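Local coordinates for protein GH86A beta-porphyranase (Bacteroides plebeius, PDB 4AW7) that hydrolyses the sulfated red-algal polysaccharide porphyran at its beta-D-galactose-(1->4)-alpha-L-galactose-6-sulfate linkages, yielding mostly disaccharides, at residues A[65-69]-A[101-105]; A[89-93]-A[129-134]; A[205-209]-A[480-484]; A[391-397]-A[456-462]; A[525-530]-A[555-561]. One frame throughout, in Å; residues are numbered along the deposited sequence.

Contact 1: residues A[65-69]-A[101-105]; sequences VGLGR and KRYIA. With K (potassium ion), chain G.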
# COMPACT_ATOMS: atom_id res chain seq x y z
N VAL A 65 17.45 -2.49 -3.24
CA VAL A 65 16.09 -2.85 -3.55
C VAL A 65 15.87 -4.34 -3.22
O VAL A 65 16.78 -5.16 -3.42
CB VAL A 65 15.80 -2.54 -5.04
CG1 VAL A 65 14.39 -2.98 -5.47
CG2 VAL A 65 15.99 -1.06 -5.25
N GLY A 66 14.68 -4.70 -2.75
CA GLY A 66 14.29 -6.07 -2.42
C GLY A 66 13.24 -6.62 -3.36
O GLY A 66 12.85 -6.00 -4.36
N LEU A 67 12.82 -7.83 -3.02
CA LEU A 67 11.79 -8.56 -3.79
C LEU A 67 10.55 -8.71 -2.94
O LEU A 67 10.61 -8.58 -1.72
CB LEU A 67 12.33 -9.95 -4.16
CG LEU A 67 13.72 -9.92 -4.81
CD1 LEU A 67 14.15 -11.40 -4.96
CD2 LEU A 67 13.78 -9.15 -6.13
N GLY A 68 9.39 -8.97 -3.51
CA GLY A 68 9.13 -9.07 -4.92
C GLY A 68 7.91 -9.92 -5.12
O GLY A 68 7.17 -10.14 -4.19
N ARG A 69 7.67 -10.37 -6.35
CA ARG A 69 6.44 -11.11 -6.67
C ARG A 69 6.68 -11.96 -7.90
O ARG A 69 7.40 -11.54 -8.80
CB ARG A 69 5.24 -10.13 -6.88
CG ARG A 69 3.87 -10.76 -6.88
CD ARG A 69 2.87 -9.83 -6.31
NE ARG A 69 1.47 -10.26 -6.30
CZ ARG A 69 0.56 -9.87 -7.19
NH1 ARG A 69 0.92 -9.26 -8.31
NH2 ARG A 69 -0.71 -10.13 -6.95
N LYS A 101 12.45 -17.23 1.54
CA LYS A 101 12.88 -16.15 0.68
C LYS A 101 11.79 -15.09 0.67
O LYS A 101 10.60 -15.38 0.45
CB LYS A 101 13.14 -16.61 -0.74
CG LYS A 101 13.82 -15.56 -1.62
CD LYS A 101 14.07 -16.08 -3.04
CE LYS A 101 14.61 -15.04 -3.98
NZ LYS A 101 16.06 -15.03 -3.89
N ARG A 102 12.17 -13.84 0.87
CA ARG A 102 11.21 -12.76 0.91
C ARG A 102 10.74 -12.39 -0.49
O ARG A 102 11.44 -11.75 -1.25
CB ARG A 102 11.76 -11.54 1.62
CG ARG A 102 10.75 -10.39 1.68
CD ARG A 102 11.24 -9.29 2.64
NE ARG A 102 10.35 -8.17 2.71
CZ ARG A 102 9.36 -8.04 3.57
NH1 ARG A 102 8.99 -9.03 4.36
NH2 ARG A 102 8.67 -6.92 3.58
N TYR A 103 9.52 -12.81 -0.81
CA TYR A 103 8.77 -12.42 -2.01
C TYR A 103 7.35 -12.94 -1.82
O TYR A 103 7.08 -13.72 -0.89
CB TYR A 103 9.39 -12.95 -3.30
CG TYR A 103 9.25 -14.43 -3.59
CD1 TYR A 103 10.06 -15.37 -2.98
CD2 TYR A 103 8.28 -14.90 -4.48
CE1 TYR A 103 9.94 -16.71 -3.28
CE2 TYR A 103 8.15 -16.22 -4.77
CZ TYR A 103 8.98 -17.14 -4.17
OH TYR A 103 8.85 -18.49 -4.42
N ILE A 104 6.47 -12.51 -2.72
CA ILE A 104 5.10 -12.98 -2.77
C ILE A 104 4.93 -13.92 -3.96
O ILE A 104 5.15 -13.53 -5.11
CB ILE A 104 4.11 -11.82 -2.96
CG1 ILE A 104 4.25 -10.75 -1.88
CG2 ILE A 104 2.68 -12.34 -3.07
CD1 ILE A 104 3.50 -9.44 -2.19
N ALA A 105 4.54 -15.16 -3.69
CA ALA A 105 4.13 -16.09 -4.73
C ALA A 105 2.63 -15.90 -4.96
O ALA A 105 1.87 -15.90 -3.98
CB ALA A 105 4.43 -17.54 -4.32
K K G . 10.87 -20.23 -3.25
O HOH W 1 11.68 -7.06 0.29
O HOH W 2 13.73 -9.86 -0.96
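The aliphatic part of R69 lies obliquely across the I104 side chain, with R69 CD 4.1 Å from I104 CG2 and this methyl at the edge of the guanidinium, near its plane. R69 CG stands anti to the backbone N (chi1 -166°), which lays the chain over I104 before a bend at chi2. Both residues form a parallel bridge and project from the same face of the sheet, the parallel barrel sheet of the catalytic domain. The backbone evidence is the bond from I104 N to G68 O, 2.9 Å long with 160° at the hydrogen. R69 CA also approaches I104 O at 3.2 Å as a CA-H...O contact. Before this pairing the chain is irregular: the peptide linking L67 to G68 is cis, and L67 O and R102 O, both acceptors and not bonded, lie 3.3 Å apart. Two waters mediate there, one giving to L67 O at 2.7 Å while accepting from R102 NE, the other joining L67 N to R102 O. Y103 OH, 2.9 Å from a potassium ion, binds it together with the carbonyl of L136. The I104 packing and the parallel bridge thus hold R69 where its guanidinium forms salt bridges with E272, the inferred nucleophile, and E142, and hydrogen bonds with the substrate-binding N145 and H47, beside the bound sugar.

Contact 2: residues A[89-93]-A[129-134]; sequences PQMKP and EYYSNS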
# COMPACT_ATOMS: atom_id res chain seq x y z
N PRO A 89 0.35 -34.04 -8.17
CA PRO A 89 1.36 -35.12 -8.24
C PRO A 89 1.83 -35.45 -6.83
O PRO A 89 1.36 -34.87 -5.87
CB PRO A 89 2.46 -34.48 -9.06
CG PRO A 89 2.43 -33.02 -8.54
CD PRO A 89 0.94 -32.72 -8.43
N GLN A 90 2.71 -36.46 -6.69
CA GLN A 90 3.34 -36.67 -5.39
C GLN A 90 4.60 -35.81 -5.33
O GLN A 90 5.36 -35.69 -6.29
CB GLN A 90 3.69 -38.15 -5.12
CG GLN A 90 2.64 -39.18 -5.58
CD GLN A 90 1.53 -39.41 -4.57
OE1 GLN A 90 1.73 -40.12 -3.56
NE2 GLN A 90 0.35 -38.85 -4.83
N MET A 91 4.81 -35.18 -4.18
CA MET A 91 5.97 -34.34 -3.96
C MET A 91 7.10 -35.26 -3.45
O MET A 91 6.85 -36.08 -2.56
CB MET A 91 5.56 -33.27 -2.94
CG MET A 91 6.37 -32.04 -2.92
SD MET A 91 6.46 -31.21 -4.48
CE MET A 91 7.81 -30.08 -4.09
N LYS A 92 8.29 -35.14 -4.04
CA LYS A 92 9.50 -35.82 -3.52
C LYS A 92 9.61 -35.50 -2.01
O LYS A 92 9.66 -34.33 -1.61
CB LYS A 92 10.75 -35.37 -4.30
CG LYS A 92 12.10 -36.06 -3.91
CD LYS A 92 13.25 -35.56 -4.81
CE LYS A 92 14.67 -35.86 -4.23
NZ LYS A 92 14.83 -37.20 -3.63
N PRO A 93 9.59 -36.51 -1.14
CA PRO A 93 9.61 -36.17 0.27
C PRO A 93 10.89 -35.42 0.66
O PRO A 93 12.00 -35.75 0.18
CB PRO A 93 9.55 -37.53 0.97
CG PRO A 93 8.84 -38.38 -0.02
CD PRO A 93 9.40 -37.97 -1.34
N GLU A 129 1.49 -29.60 1.21
CA GLU A 129 2.41 -30.65 0.85
C GLU A 129 3.57 -30.12 -0.04
O GLU A 129 4.73 -30.48 0.17
CB GLU A 129 1.58 -31.76 0.19
CG GLU A 129 2.34 -32.94 -0.36
CD GLU A 129 2.93 -33.89 0.68
OE1 GLU A 129 2.72 -33.69 1.89
OE2 GLU A 129 3.59 -34.85 0.24
N TYR A 130 3.24 -29.28 -1.01
CA TYR A 130 4.22 -28.70 -1.90
C TYR A 130 5.23 -27.88 -1.09
O TYR A 130 6.44 -28.11 -1.20
CB TYR A 130 3.50 -27.77 -2.91
CG TYR A 130 4.45 -27.04 -3.83
CD1 TYR A 130 5.09 -27.69 -4.86
CD2 TYR A 130 4.70 -25.67 -3.66
CE1 TYR A 130 5.95 -27.00 -5.71
CE2 TYR A 130 5.54 -25.00 -4.50
CZ TYR A 130 6.17 -25.66 -5.51
OH TYR A 130 7.04 -25.02 -6.37
N TYR A 131 4.77 -26.95 -0.26
CA TYR A 131 5.69 -26.09 0.46
C TYR A 131 6.44 -26.80 1.59
O TYR A 131 7.61 -26.52 1.82
CB TYR A 131 4.98 -24.82 0.93
CG TYR A 131 4.67 -23.83 -0.19
CD1 TYR A 131 5.67 -23.36 -1.02
CD2 TYR A 131 3.38 -23.35 -0.40
CE1 TYR A 131 5.41 -22.45 -2.01
CE2 TYR A 131 3.11 -22.42 -1.39
CZ TYR A 131 4.11 -21.98 -2.20
OH TYR A 131 3.85 -21.05 -3.20
N SER A 132 5.78 -27.71 2.30
CA SER A 132 6.46 -28.38 3.43
C SER A 132 7.53 -29.35 2.96
O SER A 132 8.39 -29.72 3.78
CB SER A 132 5.45 -29.03 4.37
OG SER A 132 4.86 -30.12 3.76
N ASN A 133 7.50 -29.73 1.70
CA ASN A 133 8.54 -30.55 1.11
C ASN A 133 9.49 -29.77 0.22
O ASN A 133 10.11 -30.29 -0.70
CB ASN A 133 7.92 -31.75 0.35
CG ASN A 133 7.32 -32.75 1.30
OD1 ASN A 133 8.04 -33.58 1.87
ND2 ASN A 133 6.01 -32.69 1.48
N SER A 134 9.57 -28.45 0.47
CA SER A 134 10.48 -27.59 -0.24
C SER A 134 11.56 -27.09 0.70
O SER A 134 11.31 -26.76 1.83
CB SER A 134 9.72 -26.37 -0.80
OG SER A 134 8.75 -26.72 -1.78
O HOH W 3 10.83 -32.25 -2.51
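No backbone hydrogen bond joins the extended loop 89-93 to the last turn of helix 120-132; their nearest CA atoms, those of P93 and N133, are 5.8 Å apart, and the contact is a Met-aromatic one at a helix C-terminus. M91 points its side chain at the helix. With CG anti to the backbone N (chi1 -158°) and a bend at chi2, the chain passes N133, M91 CG meeting N133 CB at 3.6 Å, and then reaches Y130. There the sulfur lies 5.0 Å from the ring centroid and 66° off its normal, an oblique approach, while M91 CE touches Y130 CD1 at 3.7 Å. Y77 touches both M91 and Y130, and W126 touches M91, so the loop is packed on aromatic groups near the sugar-binding cleft; the Y130 side chain is about 5 Å from a bound sulfated galactose. N133, the first residue beyond helical angles, has its amide fixed at both ends: OD1 accepts from Y94 N, and ND2 gives to E129 O at 2.9 Å, on a lone pair in the carbonyl plane. A water bridges the two backbones, donating to K92 O at 2.6 Å and to N133 O at 2.8 Å.

Contact 3: residues A[205-209]-A[480-484]; sequences FNYWN and EYLKP. With K (potassium ion), chain F.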
# COMPACT_ATOMS: atom_id res chain seq x y z
N PHE A 205 -22.33 0.32 -1.52
CA PHE A 205 -21.50 -0.59 -0.72
C PHE A 205 -21.88 -2.06 -0.85
O PHE A 205 -21.34 -2.91 -0.17
CB PHE A 205 -21.35 -0.14 0.74
CG PHE A 205 -20.47 1.08 0.88
CD1 PHE A 205 -20.99 2.33 0.72
CD2 PHE A 205 -19.10 0.96 1.13
CE1 PHE A 205 -20.18 3.45 0.81
CE2 PHE A 205 -18.30 2.08 1.25
CZ PHE A 205 -18.83 3.32 1.10
N ASN A 206 -22.74 -2.37 -1.81
CA ASN A 206 -22.94 -3.79 -2.17
C ASN A 206 -21.64 -4.44 -2.58
O ASN A 206 -21.42 -5.63 -2.30
CB ASN A 206 -23.97 -3.95 -3.29
CG ASN A 206 -24.29 -5.40 -3.57
OD1 ASN A 206 -24.89 -6.05 -2.74
ND2 ASN A 206 -23.83 -5.93 -4.71
N TYR A 207 -20.77 -3.70 -3.23
CA TYR A 207 -19.50 -4.25 -3.70
C TYR A 207 -18.63 -4.67 -2.49
O TYR A 207 -18.16 -5.79 -2.43
CB TYR A 207 -18.79 -3.28 -4.65
CG TYR A 207 -17.60 -3.93 -5.29
CD1 TYR A 207 -16.33 -3.90 -4.72
CD2 TYR A 207 -17.74 -4.59 -6.50
CE1 TYR A 207 -15.28 -4.54 -5.32
CE2 TYR A 207 -16.67 -5.20 -7.12
CZ TYR A 207 -15.43 -5.17 -6.52
OH TYR A 207 -14.38 -5.82 -7.13
N TRP A 208 -18.43 -3.77 -1.54
CA TRP A 208 -17.79 -4.11 -0.29
C TRP A 208 -18.44 -5.38 0.29
O TRP A 208 -17.76 -6.34 0.62
CB TRP A 208 -17.95 -2.98 0.74
CG TRP A 208 -17.60 -3.40 2.13
CD1 TRP A 208 -18.47 -3.68 3.12
CD2 TRP A 208 -16.29 -3.60 2.69
NE1 TRP A 208 -17.81 -4.05 4.25
CE2 TRP A 208 -16.47 -4.02 4.01
CE3 TRP A 208 -14.99 -3.46 2.19
CZ2 TRP A 208 -15.40 -4.32 4.84
CZ3 TRP A 208 -13.93 -3.73 3.02
CH2 TRP A 208 -14.14 -4.19 4.33
N ASN A 209 -19.78 -5.39 0.42
CA ASN A 209 -20.43 -6.48 1.09
C ASN A 209 -20.20 -7.82 0.44
O ASN A 209 -20.02 -8.83 1.14
CB ASN A 209 -21.95 -6.26 1.18
CG ASN A 209 -22.36 -5.19 2.16
OD1 ASN A 209 -21.63 -4.87 3.09
ND2 ASN A 209 -23.57 -4.64 1.97
N GLU A 480 -18.36 0.52 15.57
CA GLU A 480 -19.32 0.93 14.55
C GLU A 480 -18.63 1.26 13.25
O GLU A 480 -17.67 2.02 13.26
CB GLU A 480 -20.11 2.15 15.03
CG GLU A 480 -20.97 1.89 16.23
CD GLU A 480 -22.16 1.05 15.87
OE1 GLU A 480 -22.90 1.43 14.95
OE2 GLU A 480 -22.29 0.01 16.49
N TYR A 481 -19.11 0.70 12.14
CA TYR A 481 -18.63 1.05 10.81
C TYR A 481 -19.79 0.98 9.83
O TYR A 481 -20.89 0.52 10.19
CB TYR A 481 -17.40 0.20 10.35
CG TYR A 481 -17.76 -1.00 9.51
CD1 TYR A 481 -18.71 -1.91 9.93
CD2 TYR A 481 -17.12 -1.23 8.30
CE1 TYR A 481 -19.08 -2.99 9.11
CE2 TYR A 481 -17.47 -2.30 7.48
CZ TYR A 481 -18.47 -3.18 7.88
OH TYR A 481 -18.82 -4.21 7.03
N LEU A 482 -19.57 1.42 8.60
CA LEU A 482 -20.54 1.28 7.50
C LEU A 482 -21.94 1.69 7.93
O LEU A 482 -22.87 0.87 7.95
CB LEU A 482 -20.47 -0.12 6.89
CG LEU A 482 -21.25 -0.32 5.58
CD1 LEU A 482 -20.85 0.70 4.52
CD2 LEU A 482 -20.99 -1.72 5.08
N LYS A 483 -22.10 2.97 8.22
CA LYS A 483 -23.38 3.49 8.73
C LYS A 483 -24.04 4.36 7.66
O LYS A 483 -23.44 5.30 7.18
CB LYS A 483 -23.14 4.31 9.99
CG LYS A 483 -22.47 3.59 11.15
CD LYS A 483 -23.15 2.34 11.59
CE LYS A 483 -24.48 2.64 12.24
NZ LYS A 483 -25.00 1.46 13.04
N PRO A 484 -25.30 4.07 7.31
CA PRO A 484 -25.97 4.91 6.34
C PRO A 484 -26.30 6.27 6.92
O PRO A 484 -26.62 6.37 8.10
CB PRO A 484 -27.27 4.16 6.07
CG PRO A 484 -27.50 3.33 7.21
CD PRO A 484 -26.14 2.94 7.72
K K F . -11.79 -6.24 -5.89
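L482 fills the apolar centre, its two methyls divided between the side chains of F205 and W208 where the short helix 206-210 meets a beta-sandwich strand at a G1 beta bulge, L482 and K483 both facing V578. CD1 of L482 lies over one face of the F205 ring, 4.0 Å from the centroid, a CH-pi contact displaced toward the rim. CD2 takes the other direction, 3.7 Å from W208 CD1, and also comes to 3.8 Å from N209 OD1. Because L482 CG is anti to the backbone N (chi1 -170°), the fork of the leucine opens toward the helix. Its CB meanwhile sits above the centre of the Y481 ring, so the same residue supports the neighbouring tyrosine. The indole and phenol rings meet obliquely, planes at 67°, with W208 CZ2 3.9 Å from Y481 CE2 and the indole N-H hydrogen-bonded to the phenol oxygen. Replacing W208 by a phenylalanine would probably leave the Y481 hydroxyl without its indole donor and open a gap beside the L482 methyl. M253 of helix 245-262 touches F205, W208 and Y481, tying the junction to the catalytic barrel, while Y207 OH binds a potassium ion together with Y193 and the Y197 carbonyl. At the polar edge the bond from W208 NE1 to Y481 OH measures 3.0 Å, the hydroxyl lying only 13° out of the indole plane.

Contact 4: residues A[391-397]-A[456-462]; sequences GRLYIAL and IVLVADV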
# COMPACT_ATOMS: atom_id res chain seq x y z
N GLY A 391 24.16 10.00 12.12
CA GLY A 391 24.47 11.36 11.75
C GLY A 391 23.90 11.85 10.43
O GLY A 391 24.36 12.86 9.91
N ARG A 392 22.91 11.15 9.87
CA ARG A 392 22.28 11.59 8.64
C ARG A 392 20.77 11.77 8.88
O ARG A 392 20.13 10.97 9.57
CB ARG A 392 22.50 10.55 7.57
CG ARG A 392 23.95 10.39 7.15
CD ARG A 392 24.45 11.62 6.39
NE ARG A 392 24.33 11.43 4.96
CZ ARG A 392 24.58 12.34 4.03
NH1 ARG A 392 24.93 13.59 4.37
NH2 ARG A 392 24.45 12.02 2.75
N LEU A 393 20.23 12.84 8.34
CA LEU A 393 18.81 13.19 8.38
C LEU A 393 18.26 13.21 6.95
O LEU A 393 18.87 13.78 6.05
CB LEU A 393 18.66 14.56 9.02
CG LEU A 393 17.23 15.09 9.20
CD1 LEU A 393 16.39 14.22 10.15
CD2 LEU A 393 17.30 16.58 9.70
N TYR A 394 17.10 12.58 6.78
CA TYR A 394 16.38 12.52 5.51
C TYR A 394 15.02 13.15 5.70
O TYR A 394 14.31 12.76 6.63
CB TYR A 394 16.21 11.07 5.01
CG TYR A 394 17.51 10.33 4.93
CD1 TYR A 394 18.29 10.42 3.78
CD2 TYR A 394 17.96 9.53 5.97
CE1 TYR A 394 19.49 9.77 3.69
CE2 TYR A 394 19.19 8.85 5.86
CZ TYR A 394 19.96 9.02 4.73
OH TYR A 394 21.19 8.36 4.66
N ILE A 395 14.65 14.10 4.85
CA ILE A 395 13.32 14.77 4.93
C ILE A 395 12.72 14.69 3.54
O ILE A 395 13.36 15.07 2.57
CB ILE A 395 13.44 16.24 5.35
CG1 ILE A 395 14.04 16.36 6.76
CG2 ILE A 395 12.08 16.90 5.29
CD1 ILE A 395 14.52 17.80 7.10
N ALA A 396 11.50 14.13 3.43
CA ALA A 396 10.85 13.92 2.15
C ALA A 396 9.52 14.62 2.09
O ALA A 396 8.79 14.62 3.08
CB ALA A 396 10.67 12.41 1.84
N LEU A 397 9.21 15.17 0.92
CA LEU A 397 7.94 15.88 0.65
C LEU A 397 7.38 15.44 -0.68
O LEU A 397 8.11 15.31 -1.66
CB LEU A 397 8.15 17.41 0.64
CG LEU A 397 8.77 18.00 1.89
CD1 LEU A 397 10.28 18.09 1.76
CD2 LEU A 397 8.07 19.33 2.26
N ILE A 456 10.49 15.44 -3.35
CA ILE A 456 11.80 15.95 -2.94
C ILE A 456 12.28 15.15 -1.73
O ILE A 456 11.52 14.88 -0.79
CB ILE A 456 11.70 17.49 -2.57
CG1 ILE A 456 11.37 18.31 -3.85
CG2 ILE A 456 12.94 18.03 -1.88
CD1 ILE A 456 10.87 19.74 -3.59
N VAL A 457 13.56 14.80 -1.73
CA VAL A 457 14.23 14.24 -0.57
C VAL A 457 15.45 15.10 -0.29
O VAL A 457 16.34 15.25 -1.15
CB VAL A 457 14.62 12.75 -0.80
CG1 VAL A 457 15.49 12.23 0.32
CG2 VAL A 457 13.39 11.89 -0.98
N LEU A 458 15.45 15.70 0.89
CA LEU A 458 16.60 16.42 1.41
C LEU A 458 17.42 15.48 2.29
O LEU A 458 16.87 14.76 3.12
CB LEU A 458 16.11 17.58 2.26
CG LEU A 458 15.33 18.68 1.52
CD1 LEU A 458 14.51 19.51 2.48
CD2 LEU A 458 16.28 19.57 0.78
N VAL A 459 18.74 15.49 2.07
CA VAL A 459 19.68 14.65 2.80
C VAL A 459 20.66 15.59 3.46
O VAL A 459 21.19 16.51 2.81
CB VAL A 459 20.40 13.65 1.89
CG1 VAL A 459 21.35 12.74 2.72
CG2 VAL A 459 19.41 12.89 1.07
N ALA A 460 20.90 15.41 4.75
CA ALA A 460 21.81 16.31 5.46
C ALA A 460 22.54 15.58 6.55
O ALA A 460 22.12 14.50 6.99
CB ALA A 460 21.00 17.45 6.06
N ASP A 461 23.65 16.17 7.01
CA ASP A 461 24.33 15.69 8.20
C ASP A 461 23.72 16.34 9.38
O ASP A 461 23.32 17.49 9.33
CB ASP A 461 25.84 16.02 8.20
CG ASP A 461 26.61 15.35 7.10
OD1 ASP A 461 26.18 14.33 6.58
OD2 ASP A 461 27.74 15.84 6.78
N VAL A 462 23.62 15.58 10.47
CA VAL A 462 23.03 16.08 11.69
C VAL A 462 23.92 15.60 12.83
O VAL A 462 24.32 14.45 12.88
CB VAL A 462 21.53 15.59 11.85
CG1 VAL A 462 21.40 14.07 11.83
CG2 VAL A 462 20.94 16.19 13.12
O HOH W 4 23.96 15.73 1.94
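Strands 392-397 and 456-462 run antiparallel, their axes 4.5 Å apart at closest and at 150°, in a register confirmed by seven backbone hydrogen bonds, from V462 N to G391 O at one end to the L397-I456 pair at the other. R392, Y394, V457, V459 and D461 share one face. There the R392 chain, bent at chi2 and chi3, folds back so that NH1 reaches D461 OD1 at 2.6 Å, a salt bridge entered from above the carboxylate plane. V459 CG1 lies under one guanidinium face, 3.2 Å from R392 NH2, and is also 3.6 Å from Y394 CE1. A leucine in place of R392 would probably leave D461 OD1 without its charged mate and V459 CG1 without the guanidinium face over it. L393, I395 and L458 are on the opposite face; L393 CB also meets V462 CG1 at 4.0 Å. Neighbouring strands 382-389 and 421-429 flank the pair, as expected inside a beta-sandwich sheet.

Contact 5: residues A[525-530]-A[555-561]; sequences INGTAV and FDIQLLK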
# COMPACT_ATOMS: atom_id res chain seq x y z
N ILE A 525 -16.22 15.87 19.32
CA ILE A 525 -15.34 14.96 20.02
C ILE A 525 -15.75 15.07 21.50
O ILE A 525 -15.56 16.14 22.10
CB ILE A 525 -13.84 15.35 19.85
CG1 ILE A 525 -13.47 15.52 18.37
CG2 ILE A 525 -12.94 14.37 20.54
CD1 ILE A 525 -13.66 14.30 17.46
N ASN A 526 -16.30 14.01 22.05
CA ASN A 526 -16.81 14.08 23.44
C ASN A 526 -17.66 15.33 23.65
O ASN A 526 -17.55 16.00 24.70
CB ASN A 526 -15.64 14.02 24.42
CG ASN A 526 -14.88 12.71 24.28
OD1 ASN A 526 -15.49 11.64 24.16
ND2 ASN A 526 -13.55 12.78 24.31
N GLY A 527 -18.51 15.63 22.69
CA GLY A 527 -19.44 16.76 22.85
C GLY A 527 -18.97 18.11 22.41
O GLY A 527 -19.77 19.04 22.31
N THR A 528 -17.68 18.26 22.13
CA THR A 528 -17.11 19.52 21.68
C THR A 528 -17.00 19.55 20.15
O THR A 528 -16.31 18.72 19.53
CB THR A 528 -15.71 19.76 22.28
OG1 THR A 528 -15.86 19.83 23.71
CG2 THR A 528 -15.07 21.06 21.73
N ALA A 529 -17.68 20.49 19.53
CA ALA A 529 -17.63 20.65 18.08
C ALA A 529 -16.26 21.12 17.67
O ALA A 529 -15.67 22.00 18.28
CB ALA A 529 -18.73 21.65 17.61
N VAL A 530 -15.74 20.52 16.60
CA VAL A 530 -14.47 20.88 16.02
C VAL A 530 -14.64 21.21 14.53
O VAL A 530 -15.55 20.74 13.90
CB VAL A 530 -13.43 19.76 16.22
CG1 VAL A 530 -13.22 19.49 17.70
CG2 VAL A 530 -13.84 18.47 15.50
N PHE A 555 -7.68 17.79 15.60
CA PHE A 555 -8.28 18.52 16.71
C PHE A 555 -7.34 18.45 17.91
O PHE A 555 -6.39 17.68 17.93
CB PHE A 555 -9.69 17.97 17.03
CG PHE A 555 -9.70 16.53 17.46
CD1 PHE A 555 -9.45 16.16 18.76
CD2 PHE A 555 -9.93 15.50 16.53
CE1 PHE A 555 -9.43 14.85 19.14
CE2 PHE A 555 -9.92 14.20 16.92
CZ PHE A 555 -9.67 13.85 18.22
N ASP A 556 -7.63 19.24 18.92
CA ASP A 556 -6.77 19.30 20.10
C ASP A 556 -6.85 17.98 20.88
O ASP A 556 -7.92 17.54 21.32
CB ASP A 556 -7.21 20.48 20.98
CG ASP A 556 -6.17 20.88 22.00
OD1 ASP A 556 -5.45 20.02 22.49
OD2 ASP A 556 -6.14 22.11 22.33
N ILE A 557 -5.70 17.35 21.07
CA ILE A 557 -5.62 16.10 21.83
C ILE A 557 -6.22 16.20 23.21
O ILE A 557 -6.68 15.23 23.78
CB ILE A 557 -4.15 15.61 21.95
CG1 ILE A 557 -4.09 14.16 22.42
CG2 ILE A 557 -3.30 16.57 22.83
CD1 ILE A 557 -2.63 13.58 22.41
N GLN A 558 -6.22 17.42 23.75
CA GLN A 558 -6.73 17.67 25.06
C GLN A 558 -8.23 17.40 25.19
O GLN A 558 -8.76 17.20 26.29
CB GLN A 558 -6.29 19.09 25.55
CG GLN A 558 -4.71 19.36 25.52
CD GLN A 558 -3.92 18.40 26.40
OE1 GLN A 558 -4.47 17.82 27.33
NE2 GLN A 558 -2.60 18.21 26.09
N LEU A 559 -8.95 17.30 24.06
CA LEU A 559 -10.35 16.88 24.06
C LEU A 559 -10.56 15.41 24.36
O LEU A 559 -11.65 14.98 24.68
CB LEU A 559 -11.04 17.22 22.73
CG LEU A 559 -11.14 18.70 22.40
CD1 LEU A 559 -11.72 18.90 20.98
CD2 LEU A 559 -11.99 19.45 23.44
N LEU A 560 -9.51 14.60 24.19
CA LEU A 560 -9.61 13.19 24.44
C LEU A 560 -9.41 12.88 25.93
O LEU A 560 -8.58 13.49 26.60
CB LEU A 560 -8.57 12.40 23.64
CG LEU A 560 -8.75 12.47 22.14
CD1 LEU A 560 -7.60 11.76 21.44
CD2 LEU A 560 -10.10 11.90 21.70
N LYS A 561 -10.13 11.88 26.37
CA LYS A 561 -9.97 11.33 27.71
C LYS A 561 -9.30 9.97 27.68
O LYS A 561 -9.33 9.25 26.67
CB LYS A 561 -11.32 11.25 28.45
CG LYS A 561 -11.98 12.65 28.61
CD LYS A 561 -11.04 13.60 29.44
CE LYS A 561 -11.66 14.90 29.89
NZ LYS A 561 -10.63 15.78 30.58
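A type I' turn, I525 to T528, presents its asparagine to a 3-10 turn: N526, in left-handed backbone conformation, donates from ND2 to L559 O at 2.9 Å. The acceptor is almost exactly in the amide plane, 2° out of it, though the donor is tilted 23° from the carbonyl plane. N565 OD1 also accepts a hydrogen bond from this ND2, and N526 OD1 accepts from N566 N. Beside this polar grip, I525 and F555 approach each other from opposite directions. I525 CG1 stands over the centre of the ring, 3.8 Å from the centroid and nearly on its normal, while I525 CD1 lies 3.8 Å from F555 CE2, and I525 CG2 reaches L560 CD2 at 3.9 Å. F555 takes the first torsion that sets CG between N and C (chi1 62°), which turns its face to the isoleucine. L559 packs against the hairpin strand: its CD1 meets V530 CG1 at 3.7 Å, and its CD2 touches T528 CG2 at 3.9 Å. D556 OD1 accepts from Q558 N, forming an Asx turn. The hairpin thus packs on the crossing between strands 546-555 and 563-570 through aliphatic-aromatic contacts and one side-chain amide hydrogen bond, and with both ends of the N526 amide engaged its rotation is fixed.

In the fold
Along the chain contacts 1 and 2 interlock, their segments alternating, whereas contact 4 is nested within the long loop closed by contact 3, and contact 5 follows last. Contacts 1 and 2 belong to the catalytic barrel, centres about 21 Å apart, and touch where A105 CB meets Y131 OH at 3.7 Å, strand 104-106 leading on to helix 120-132. Contact 3 ties the barrel to strand 469-484; contact 4 lies in the sandwich sheet, and contact 5 in the C-terminal region, about 34 Å from contact 4 between centres. The centres of contacts 1 and 3 are about 33 Å apart, on opposite sides of the chain's centre. The substrate-binding residues N145, E272 and W72 lie beside contacts 1 and 2, with the other three joining or building the accessory beta domains.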